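Local atomic coordinates of epoxide hydrolase (Aspergillus niger, PDB entry 3G02), a protein that probably catalyses the hydrolysis of epoxides to vicinal diols, using the alpha/beta hydrolase fold. Residues H213-N218 and R383-D388; K339-S344 and S356-T361; F366-A371 and L389-E394. The protein carries 9 engineered substitutions. All blocks are in the same frame, centred on the assembly; numbering follows the deposited sequence.

Contact 1 of 3, residues H213-N218 and R383-D388; sequences HLNFCN and RELKTD. Engineered in segment 213-218: Phe216 (natural residue Leu), Asn218 (natural residue Ala). With FMT (formic acid), chain D.
His213 and Asn215 meet Leu385 of helix 382-396 where strand 209-214 of the alpha/beta hydrolase sheet runs out into a loop. The close part of this contact is buried and small. Leu385 brings one methyl, CD1, into the angle between two polar side chains: it sits 3.9 Å from His213 CE1, at the edge of the imidazole and near its plane, and 4.1 Å from Asn215 CB, the Leu385 and Asn215 side chains crossing at about a right angle. One helical turn on, Asp388 sets its CB 4.1 Å from His213 NE2, with carboxylate and ring planes 63° apart. The imidazole reaches the helix because His213 CG stands anti to the backbone N (chi1 176°). No hydrogen bond crosses the contact; the polar ends are engaged around it. His213 ND1 and Asn215 ND2 share Gln190 OE1, and His213 NE2 bonds Ser344 OG, fixing the rotation of the imidazole, while Asp388 OD2 bonds His370 and Ser344. Asn215 lies about 6 Å, side chain to side chain, from His375, a predicted proton donor, so the contact borders the probable active site.

Both segments loosen away from this patch. The outer face of the helix is exposed at Arg383 and Thr387, whose OG1 bonds Arg383 O at 2.9 Å. Beyond Asn215 the loop departs from the helix through the engineered residues Phe216 and Asn218. There a formic acid, probably from the crystallisation liquor, is hydrogen-bonded to Arg200 NE, and its O1 accepts a hydrogen bond from Asn218 N at 2.9 Å (N-H...O 153°).

Contact 2 of 3, residues K339-S344 and S356-T361; sequences KPFGFS and SWIATT
Ile358 wedges its two branches against Phe341 and Phe343, joining the short helix 355-358 to strand 340-345 within a beta-alpha-beta crossover whose second strand is 362-369. Its CB, directed at the strand, is where the contact divides. With chi1 at -62°, CG2 stands anti to the backbone N and meets Phe341, 3.7 Å from CE2 and 3.8 Å from CZ, and also comes within 4.0 Å of Phe343 CD1. The longer branch carries on through CG1 to CD1, which lies over one face of Phe343: the methyl carbon is 3.6 Å from the ring centroid and 15° off its normal, a CH-pi contact displaced toward the CE2 side of the rim. Leu364 of the neighbouring strand also touches both phenylalanines, and the touching residues are all buried.

Thr361, just before strand 362-369, adds a polar atom to the contact. Its OG1 lies 3.7 Å from Phe341 CE2 and also bonds the backbone: Ile358 O, at the edge of the Phe341 ring and in its plane, accepts both Thr361 N and Thr361 OG1, the hydroxyl at 2.7 Å, in the carbonyl plane and on a lone pair.

Contact 3 of 3, residues F366-A371 and L389-E394; sequences FFRDHA and LTAFVE
Phe366 lays one face of its ring against Phe392, and this aromatic pair carries the contact between strand 362-369 and helix 382-396. The two rings meet as an offset edge-to-face pair, their planes 68° apart and their centroids separated by 5.5 Å, with the edge of Phe392 directed at the face of Phe366. What sits over the centre of the Phe366 ring is Phe392 CB, almost on the ring normal at 3.9 Å, a CH-pi contact. The Phe392 ring then slants off toward the root of its partner: its CD1 edge meets Phe366 CB at 3.5 Å, close to the Phe392 plane. Phe366 CG is anti to its backbone nitrogen (chi1 179°), which carries the ring out from the strand and across the helix surface at Ala391 and Phe392. Ala391 touches the far end of the ring, its CB 3.8 Å from Phe366 CE2 in an oblique approach.

Arg368 lies on the opposite side of the Phe366 ring from Phe392 CB. Phe366 CE2 is 3.3 Å above the guanidinium plane, toward its rim. The same group is tied back to its own strand by NH1, which donates to Phe367 O at 3.2 Å from well above the carbonyl plane, and it reaches Ala391 CB only loosely.

The helix also covers the inner strands, Phe392 and Val393 touching Ile188 of strand 187-191. The axes of strand 366-369 and helix 389-394 run nearly antiparallel, 161° between directions and 9.6 Å apart at closest: here the outermost strand of the alpha/beta hydrolase sheet packs against the C-terminal helix 382-396, which lies on one face of that sheet.

How the contacts relate
All three contacts clasp one end of the central sheet, at neighbouring strands 209-214, 340-345 and 362-369. Contacts 1 and 3 share helix 382-396 and lie 7 Å apart, centre to centre; contact 2 holds helix 355-358 against the sheet's other face. Contacts 1 and 2 are fully buried, whereas contact 3 is only partly so and opens at Arg368. Chemistry follows place: contact 1, nearest the predicted catalytic residues, sets a leucine methyl among polar groups; contact 2 is aliphatic against aromatic; contact 3 is chiefly aromatic. Backbone bonds from Phe343 N to Phe366 O and from Arg368 N to Phe343 O join contacts 2 and 3.

Contact 1 of 3, residues H213-N218 and R383-D388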
loop_
_atom_site.group_PDB
_atom_site.type_symbol
_atom_site.label_atom_id
_atom_site.label_comp_id
_atom_site.label_asym_id
_atom_site.label_seq_id
_atom_site.Cartn_x
_atom_site.Cartn_y
_atom_site.Cartn_z
ATOM N N HIS A 213 -8.564 -24.649 -17.866
ATOM C CA HIS A 213 -9.805 -24.135 -17.299
ATOM C C HIS A 213 -9.473 -23.033 -16.299
ATOM O O HIS A 213 -8.639 -23.228 -15.408
ATOM C CB HIS A 213 -10.612 -25.238 -16.611
ATOM C CG HIS A 213 -11.842 -24.734 -15.924
ATOM N ND1 HIS A 213 -11.818 -24.194 -14.654
ATOM C CD2 HIS A 213 -13.132 -24.680 -16.331
ATOM C CE1 HIS A 213 -13.040 -23.828 -14.311
ATOM N NE2 HIS A 213 -13.857 -24.112 -15.311
ATOM N N LEU A 214 -10.132 -21.886 -16.454
ATOM C CA LEU A 214 -9.925 -20.735 -15.568
ATOM C C LEU A 214 -11.218 -20.284 -14.905
ATOM O O LEU A 214 -12.299 -20.425 -15.472
ATOM C CB LEU A 214 -9.338 -19.555 -16.347
ATOM C CG LEU A 214 -8.066 -19.754 -17.174
ATOM C CD1 LEU A 214 -7.685 -18.437 -17.843
ATOM C CD2 LEU A 214 -6.921 -20.285 -16.326
ATOM N N ASN A 215 -11.104 -19.732 -13.697
ATOM C CA ASN A 215 -12.230 -19.028 -13.078
ATOM C C ASN A 215 -11.923 -17.546 -12.843
ATOM O O ASN A 215 -12.589 -16.879 -12.047
ATOM C CB ASN A 215 -12.704 -19.714 -11.790
ATOM C CG ASN A 215 -11.637 -19.747 -10.713
ATOM O OD1 ASN A 215 -11.621 -18.908 -9.812
ATOM N ND2 ASN A 215 -10.743 -20.715 -10.801
ATOM N N PHE A 216 -10.919 -17.042 -13.559
ATOM C CA PHE A 216 -10.478 -15.661 -13.431
ATOM C C PHE A 216 -9.744 -15.263 -14.699
ATOM O O PHE A 216 -8.926 -16.031 -15.204
ATOM C CB PHE A 216 -9.536 -15.543 -12.226
ATOM C CG PHE A 216 -9.130 -14.132 -11.895
ATOM C CD1 PHE A 216 -9.873 -13.378 -10.989
ATOM C CD2 PHE A 216 -7.990 -13.568 -12.462
ATOM C CE1 PHE A 216 -9.493 -12.071 -10.669
ATOM C CE2 PHE A 216 -7.611 -12.263 -12.151
ATOM C CZ PHE A 216 -8.360 -11.519 -11.249
ATOM N N CYS A 217 -10.044 -14.073 -15.211
ATOM C CA CYS A 217 -9.310 -13.514 -16.345
ATOM C C CYS A 217 -8.987 -12.049 -16.089
ATOM O O CYS A 217 -9.879 -11.254 -15.807
ATOM C CB CYS A 217 -10.093 -13.673 -17.653
ATOM S SG CYS A 217 -9.180 -13.079 -19.114
ATOM N N ASN A 218 -7.703 -11.715 -16.206
ATOM C CA ASN A 218 -7.161 -10.405 -15.844
ATOM C C ASN A 218 -7.165 -9.383 -16.992
ATOM O O ASN A 218 -6.622 -8.282 -16.859
ATOM C CB ASN A 218 -5.732 -10.591 -15.306
ATOM C CG ASN A 218 -5.246 -9.408 -14.479
ATOM O OD1 ASN A 218 -4.061 -9.062 -14.511
ATOM N ND2 ASN A 218 -6.152 -8.795 -13.724
ATOM N N ARG A 383 -18.236 -27.038 -4.671
ATOM C CA ARG A 383 -19.042 -27.978 -5.450
ATOM C C ARG A 383 -19.206 -27.524 -6.896
ATOM O O ARG A 383 -19.052 -28.319 -7.825
ATOM C CB ARG A 383 -20.406 -28.194 -4.799
ATOM C CG ARG A 383 -20.346 -29.113 -3.598
ATOM C CD ARG A 383 -21.698 -29.254 -2.910
ATOM N NE ARG A 383 -21.679 -30.344 -1.935
ATOM C CZ ARG A 383 -21.161 -30.257 -0.712
ATOM N NH1 ARG A 383 -20.609 -29.124 -0.291
ATOM N NH2 ARG A 383 -21.191 -31.309 0.095
ATOM N N GLU A 384 -19.497 -26.240 -7.074
ATOM C CA GLU A 384 -19.694 -25.664 -8.399
ATOM C C GLU A 384 -18.412 -25.712 -9.229
ATOM O O GLU A 384 -18.433 -26.111 -10.395
ATOM C CB GLU A 384 -20.207 -24.223 -8.291
ATOM C CG GLU A 384 -21.671 -24.099 -7.877
ATOM C CD GLU A 384 -21.914 -24.280 -6.380
ATOM O OE1 GLU A 384 -20.945 -24.316 -5.582
ATOM O OE2 GLU A 384 -23.096 -24.388 -5.998
ATOM N N LEU A 385 -17.295 -25.315 -8.625
ATOM C CA LEU A 385 -16.026 -25.314 -9.341
ATOM C C LEU A 385 -15.590 -26.737 -9.707
ATOM O O LEU A 385 -15.151 -26.985 -10.833
ATOM C CB LEU A 385 -14.941 -24.584 -8.536
ATOM C CG LEU A 385 -13.631 -24.297 -9.290
ATOM C CD1 LEU A 385 -13.866 -23.402 -10.518
ATOM C CD2 LEU A 385 -12.582 -23.686 -8.371
ATOM N N LYS A 386 -15.732 -27.662 -8.759
ATOM C CA LYS A 386 -15.441 -29.077 -9.002
ATOM C C LYS A 386 -16.291 -29.642 -10.138
ATOM O O LYS A 386 -15.776 -30.324 -11.022
ATOM C CB LYS A 386 -15.658 -29.898 -7.729
ATOM C CG LYS A 386 -15.541 -31.401 -7.929
ATOM C CD LYS A 386 -15.598 -32.132 -6.611
ATOM C CE LYS A 386 -15.853 -33.617 -6.818
ATOM N NZ LYS A 386 -17.212 -33.859 -7.379
ATOM N N THR A 387 -17.590 -29.360 -10.099
ATOM C CA THR A 387 -18.516 -29.847 -11.119
ATOM C C THR A 387 -18.162 -29.300 -12.498
ATOM O O THR A 387 -18.162 -30.044 -13.482
ATOM C CB THR A 387 -19.976 -29.517 -10.738
ATOM O OG1 THR A 387 -20.322 -30.246 -9.552
ATOM C CG2 THR A 387 -20.952 -29.890 -11.854
ATOM N N ASP A 388 -17.844 -28.006 -12.564
ATOM C CA ASP A 388 -17.426 -27.380 -13.820
ATOM C C ASP A 388 -16.146 -27.998 -14.362
ATOM O O ASP A 388 -16.066 -28.320 -15.548
ATOM C CB ASP A 388 -17.219 -25.877 -13.640
ATOM C CG ASP A 388 -18.518 -25.118 -13.467
ATOM O OD1 ASP A 388 -19.602 -25.748 -13.433
ATOM O OD2 ASP A 388 -18.445 -23.875 -13.356
HETATM C C FMT D . -5.530 -14.756 -17.252
HETATM O O1 FMT D . -5.822 -13.954 -16.364
HETATM O O2 FMT D . -5.994 -14.709 -18.392
#

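Contact 2 of 3, residues K339-S344 and S356-T361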
loop_
_atom_site.group_PDB
_atom_site.type_symbol
_atom_site.label_atom_id
_atom_site.label_comp_id
_atom_site.label_asym_id
_atom_site.label_seq_id
_atom_site.Cartn_x
_atom_site.Cartn_y
_atom_site.Cartn_z
ATOM N N LYS A 339 -5.381 -24.102 -27.380
ATOM C CA LYS A 339 -5.861 -25.375 -26.840
ATOM C C LYS A 339 -7.268 -25.215 -26.251
ATOM O O LYS A 339 -7.704 -24.088 -26.012
ATOM C CB LYS A 339 -4.883 -25.889 -25.785
ATOM C CG LYS A 339 -3.541 -26.294 -26.371
ATOM C CD LYS A 339 -2.462 -26.250 -25.333
ATOM C CE LYS A 339 -1.091 -26.355 -25.973
ATOM N NZ LYS A 339 -0.033 -26.138 -24.955
ATOM N N PRO A 340 -7.990 -26.339 -26.037
ATOM C CA PRO A 340 -9.313 -26.260 -25.414
ATOM C C PRO A 340 -9.277 -25.428 -24.133
ATOM O O PRO A 340 -8.466 -25.691 -23.240
ATOM C CB PRO A 340 -9.644 -27.719 -25.110
ATOM C CG PRO A 340 -8.923 -28.480 -26.167
ATOM C CD PRO A 340 -7.633 -27.732 -26.375
ATOM N N PHE A 341 -10.151 -24.428 -24.080
ATOM C CA PHE A 341 -10.142 -23.402 -23.044
ATOM C C PHE A 341 -11.538 -23.339 -22.437
ATOM O O PHE A 341 -12.536 -23.289 -23.156
ATOM C CB PHE A 341 -9.719 -22.071 -23.686
ATOM C CG PHE A 341 -9.807 -20.866 -22.782
ATOM C CD1 PHE A 341 -9.411 -20.923 -21.448
ATOM C CD2 PHE A 341 -10.235 -19.649 -23.299
ATOM C CE1 PHE A 341 -9.493 -19.787 -20.639
ATOM C CE2 PHE A 341 -10.308 -18.514 -22.502
ATOM C CZ PHE A 341 -9.935 -18.584 -21.166
ATOM N N GLY A 342 -11.596 -23.383 -21.106
ATOM C CA GLY A 342 -12.858 -23.351 -20.378
ATOM C C GLY A 342 -12.854 -22.270 -19.321
ATOM O O GLY A 342 -11.793 -21.889 -18.818
ATOM N N PHE A 343 -14.041 -21.763 -18.998
ATOM C CA PHE A 343 -14.168 -20.699 -18.014
ATOM C C PHE A 343 -15.369 -20.881 -17.097
ATOM O O PHE A 343 -16.463 -21.230 -17.548
ATOM C CB PHE A 343 -14.233 -19.334 -18.698
ATOM C CG PHE A 343 -13.891 -18.191 -17.784
ATOM C CD1 PHE A 343 -12.564 -17.794 -17.617
ATOM C CD2 PHE A 343 -14.887 -17.524 -17.077
ATOM C CE1 PHE A 343 -12.242 -16.744 -16.765
ATOM C CE2 PHE A 343 -14.569 -16.478 -16.217
ATOM C CZ PHE A 343 -13.243 -16.089 -16.068
ATOM N N SER A 344 -15.146 -20.641 -15.804
ATOM C CA SER A 344 -16.218 -20.583 -14.813
ATOM C C SER A 344 -16.336 -19.163 -14.275
ATOM O O SER A 344 -15.391 -18.630 -13.683
ATOM C CB SER A 344 -15.964 -21.562 -13.668
ATOM O OG SER A 344 -16.079 -22.902 -14.104
ATOM N N SER A 356 -18.143 -12.871 -23.982
ATOM C CA SER A 356 -17.734 -12.378 -25.304
ATOM C C SER A 356 -16.346 -11.728 -25.310
ATOM O O SER A 356 -15.705 -11.630 -26.358
ATOM C CB SER A 356 -18.778 -11.411 -25.866
ATOM O OG SER A 356 -18.885 -10.252 -25.064
ATOM N N TRP A 357 -15.891 -11.281 -24.141
ATOM C CA TRP A 357 -14.543 -10.739 -24.002
ATOM C C TRP A 357 -13.549 -11.874 -23.787
ATOM O O TRP A 357 -12.508 -11.925 -24.435
ATOM C CB TRP A 357 -14.479 -9.755 -22.837
ATOM C CG TRP A 357 -15.033 -8.389 -23.132
ATOM C CD1 TRP A 357 -15.890 -8.039 -24.143
ATOM C CD2 TRP A 357 -14.794 -7.197 -22.380
ATOM N NE1 TRP A 357 -16.182 -6.696 -24.073
ATOM C CE2 TRP A 357 -15.521 -6.155 -22.999
ATOM C CE3 TRP A 357 -14.018 -6.901 -21.248
ATOM C CZ2 TRP A 357 -15.502 -4.840 -22.522
ATOM C CZ3 TRP A 357 -14.000 -5.593 -20.773
ATOM C CH2 TRP A 357 -14.740 -4.580 -21.410
ATOM N N ILE A 358 -13.886 -12.790 -22.879
ATOM C CA ILE A 358 -13.047 -13.953 -22.595
ATOM C C ILE A 358 -12.825 -14.801 -23.857
ATOM O O ILE A 358 -11.733 -15.327 -24.080
ATOM C CB ILE A 358 -13.652 -14.800 -21.445
ATOM C CG1 ILE A 358 -13.708 -13.965 -20.161
ATOM C CG2 ILE A 358 -12.855 -16.086 -21.223
ATOM C CD1 ILE A 358 -14.691 -14.466 -19.131
ATOM N N ALA A 359 -13.863 -14.895 -24.687
ATOM C CA ALA A 359 -13.809 -15.651 -25.941
ATOM C C ALA A 359 -12.750 -15.145 -26.927
ATOM O O ALA A 359 -12.271 -15.908 -27.769
ATOM C CB ALA A 359 -15.183 -15.672 -26.598
ATOM N N THR A 360 -12.381 -13.868 -26.817
ATOM C CA THR A 360 -11.365 -13.282 -27.700
ATOM C C THR A 360 -9.947 -13.703 -27.310
ATOM O O THR A 360 -8.991 -13.436 -28.041
ATOM C CB THR A 360 -11.417 -11.732 -27.717
ATOM O OG1 THR A 360 -10.953 -11.217 -26.461
ATOM C CG2 THR A 360 -12.824 -11.225 -27.995
ATOM N N THR A 361 -9.820 -14.354 -26.154
ATOM C CA THR A 361 -8.513 -14.659 -25.574
ATOM C C THR A 361 -8.124 -16.138 -25.657
ATOM O O THR A 361 -7.040 -16.532 -25.216
ATOM C CB THR A 361 -8.429 -14.196 -24.101
ATOM O OG1 THR A 361 -9.157 -15.106 -23.269
ATOM C CG2 THR A 361 -8.994 -12.796 -23.936
#

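Contact 3 of 3, residues F366-A371 and L389-E394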
loop_
_atom_site.group_PDB
_atom_site.type_symbol
_atom_site.label_atom_id
_atom_site.label_comp_id
_atom_site.label_asym_id
_atom_site.label_seq_id
_atom_site.Cartn_x
_atom_site.Cartn_y
_atom_site.Cartn_z
ATOM N N PHE A 366 -15.941 -24.057 -23.554
ATOM C CA PHE A 366 -16.665 -24.386 -22.333
ATOM C C PHE A 366 -16.815 -23.125 -21.492
ATOM O O PHE A 366 -15.829 -22.462 -21.174
ATOM C CB PHE A 366 -15.898 -25.472 -21.571
ATOM C CG PHE A 366 -16.533 -25.895 -20.273
ATOM C CD1 PHE A 366 -16.279 -25.195 -19.093
ATOM C CD2 PHE A 366 -17.345 -27.023 -20.219
ATOM C CE1 PHE A 366 -16.847 -25.596 -17.891
ATOM C CE2 PHE A 366 -17.919 -27.431 -19.018
ATOM C CZ PHE A 366 -17.668 -26.719 -17.854
ATOM N N PHE A 367 -18.057 -22.794 -21.154
ATOM C CA PHE A 367 -18.347 -21.643 -20.307
ATOM C C PHE A 367 -19.496 -21.974 -19.372
ATOM O O PHE A 367 -20.510 -22.535 -19.793
ATOM C CB PHE A 367 -18.691 -20.413 -21.154
ATOM C CG PHE A 367 -18.866 -19.149 -20.353
ATOM C CD1 PHE A 367 -17.779 -18.319 -20.090
ATOM C CD2 PHE A 367 -20.117 -18.785 -19.862
ATOM C CE1 PHE A 367 -17.936 -17.149 -19.348
ATOM C CE2 PHE A 367 -20.283 -17.617 -19.121
ATOM C CZ PHE A 367 -19.191 -16.798 -18.865
ATOM N N ARG A 368 -19.326 -21.633 -18.099
ATOM C CA ARG A 368 -20.388 -21.794 -17.110
ATOM C C ARG A 368 -20.518 -20.532 -16.272
ATOM O O ARG A 368 -19.526 -20.035 -15.730
ATOM C CB ARG A 368 -20.118 -22.990 -16.189
ATOM C CG ARG A 368 -20.077 -24.351 -16.875
ATOM C CD ARG A 368 -21.464 -24.944 -17.096
ATOM N NE ARG A 368 -21.400 -26.303 -17.643
ATOM C CZ ARG A 368 -21.294 -26.596 -18.940
ATOM N NH1 ARG A 368 -21.236 -25.632 -19.852
ATOM N NH2 ARG A 368 -21.245 -27.864 -19.327
ATOM N N ASP A 369 -21.748 -20.023 -16.199
ATOM C CA ASP A 369 -22.132 -18.918 -15.323
ATOM C C ASP A 369 -22.599 -19.465 -13.982
ATOM O O ASP A 369 -23.062 -20.608 -13.900
ATOM C CB ASP A 369 -23.286 -18.125 -15.947
ATOM C CG ASP A 369 -22.816 -17.011 -16.864
ATOM O OD1 ASP A 369 -21.869 -16.281 -16.498
ATOM O OD2 ASP A 369 -23.414 -16.851 -17.948
ATOM N N HIS A 370 -22.483 -18.652 -12.933
ATOM C CA HIS A 370 -23.071 -18.995 -11.648
ATOM C C HIS A 370 -23.755 -17.786 -11.041
ATOM O O HIS A 370 -23.342 -16.648 -11.270
ATOM C CB HIS A 370 -22.017 -19.585 -10.715
ATOM C CG HIS A 370 -21.416 -20.850 -11.236
ATOM N ND1 HIS A 370 -22.039 -22.073 -11.117
ATOM C CD2 HIS A 370 -20.271 -21.076 -11.922
ATOM C CE1 HIS A 370 -21.294 -23.002 -11.688
ATOM N NE2 HIS A 370 -20.215 -22.423 -12.184
ATOM N N ALA A 371 -24.819 -18.050 -10.287
ATOM C CA ALA A 371 -25.652 -17.001 -9.710
ATOM C C ALA A 371 -25.024 -16.363 -8.476
ATOM O O ALA A 371 -25.337 -15.218 -8.136
ATOM C CB ALA A 371 -27.030 -17.551 -9.375
ATOM N N LEU A 389 -15.152 -28.168 -13.493
ATOM C CA LEU A 389 -13.875 -28.758 -13.903
ATOM C C LEU A 389 -14.080 -30.161 -14.455
ATOM O O LEU A 389 -13.551 -30.491 -15.517
ATOM C CB LEU A 389 -12.862 -28.783 -12.752
ATOM C CG LEU A 389 -11.514 -29.474 -13.027
ATOM C CD1 LEU A 389 -10.721 -28.767 -14.137
ATOM C CD2 LEU A 389 -10.685 -29.584 -11.750
ATOM N N THR A 390 -14.851 -30.970 -13.731
ATOM C CA THR A 390 -15.137 -32.347 -14.139
ATOM C C THR A 390 -15.815 -32.381 -15.508
ATOM O O THR A 390 -15.408 -33.147 -16.385
ATOM C CB THR A 390 -16.008 -33.067 -13.096
ATOM O OG1 THR A 390 -15.325 -33.085 -11.838
ATOM C CG2 THR A 390 -16.281 -34.501 -13.527
ATOM N N ALA A 391 -16.829 -31.537 -15.693
ATOM C CA ALA A 391 -17.530 -31.437 -16.976
ATOM C C ALA A 391 -16.592 -31.001 -18.100
ATOM O O ALA A 391 -16.675 -31.515 -19.222
ATOM C CB ALA A 391 -18.717 -30.494 -16.864
ATOM N N PHE A 392 -15.693 -30.066 -17.795
ATOM C CA PHE A 392 -14.725 -29.569 -18.773
ATOM C C PHE A 392 -13.782 -30.679 -19.239
ATOM O O PHE A 392 -13.560 -30.841 -20.442
ATOM C CB PHE A 392 -13.937 -28.388 -18.190
ATOM C CG PHE A 392 -12.819 -27.896 -19.075
ATOM C CD1 PHE A 392 -13.092 -27.186 -20.242
ATOM C CD2 PHE A 392 -11.490 -28.137 -18.733
ATOM C CE1 PHE A 392 -12.057 -26.730 -21.058
ATOM C CE2 PHE A 392 -10.452 -27.688 -19.542
ATOM C CZ PHE A 392 -10.736 -26.982 -20.705
ATOM N N VAL A 393 -13.243 -31.443 -18.289
ATOM C CA VAL A 393 -12.330 -32.546 -18.597
ATOM C C VAL A 393 -13.040 -33.608 -19.438
ATOM O O VAL A 393 -12.499 -34.077 -20.440
ATOM C CB VAL A 393 -11.727 -33.185 -17.317
ATOM C CG1 VAL A 393 -10.826 -34.359 -17.675
ATOM C CG2 VAL A 393 -10.946 -32.150 -16.505
ATOM N N GLU A 394 -14.258 -33.966 -19.032
ATOM C CA GLU A 394 -15.065 -34.943 -19.767
ATOM C C GLU A 394 -15.295 -34.519 -21.217
ATOM O O GLU A 394 -15.276 -35.357 -22.123
ATOM C CB GLU A 394 -16.402 -35.185 -19.060
ATOM C CG GLU A 394 -16.283 -36.013 -17.787
ATOM C CD GLU A 394 -17.586 -36.111 -17.008
ATOM O OE1 GLU A 394 -18.583 -35.461 -17.400
ATOM O OE2 GLU A 394 -17.613 -36.839 -15.992
#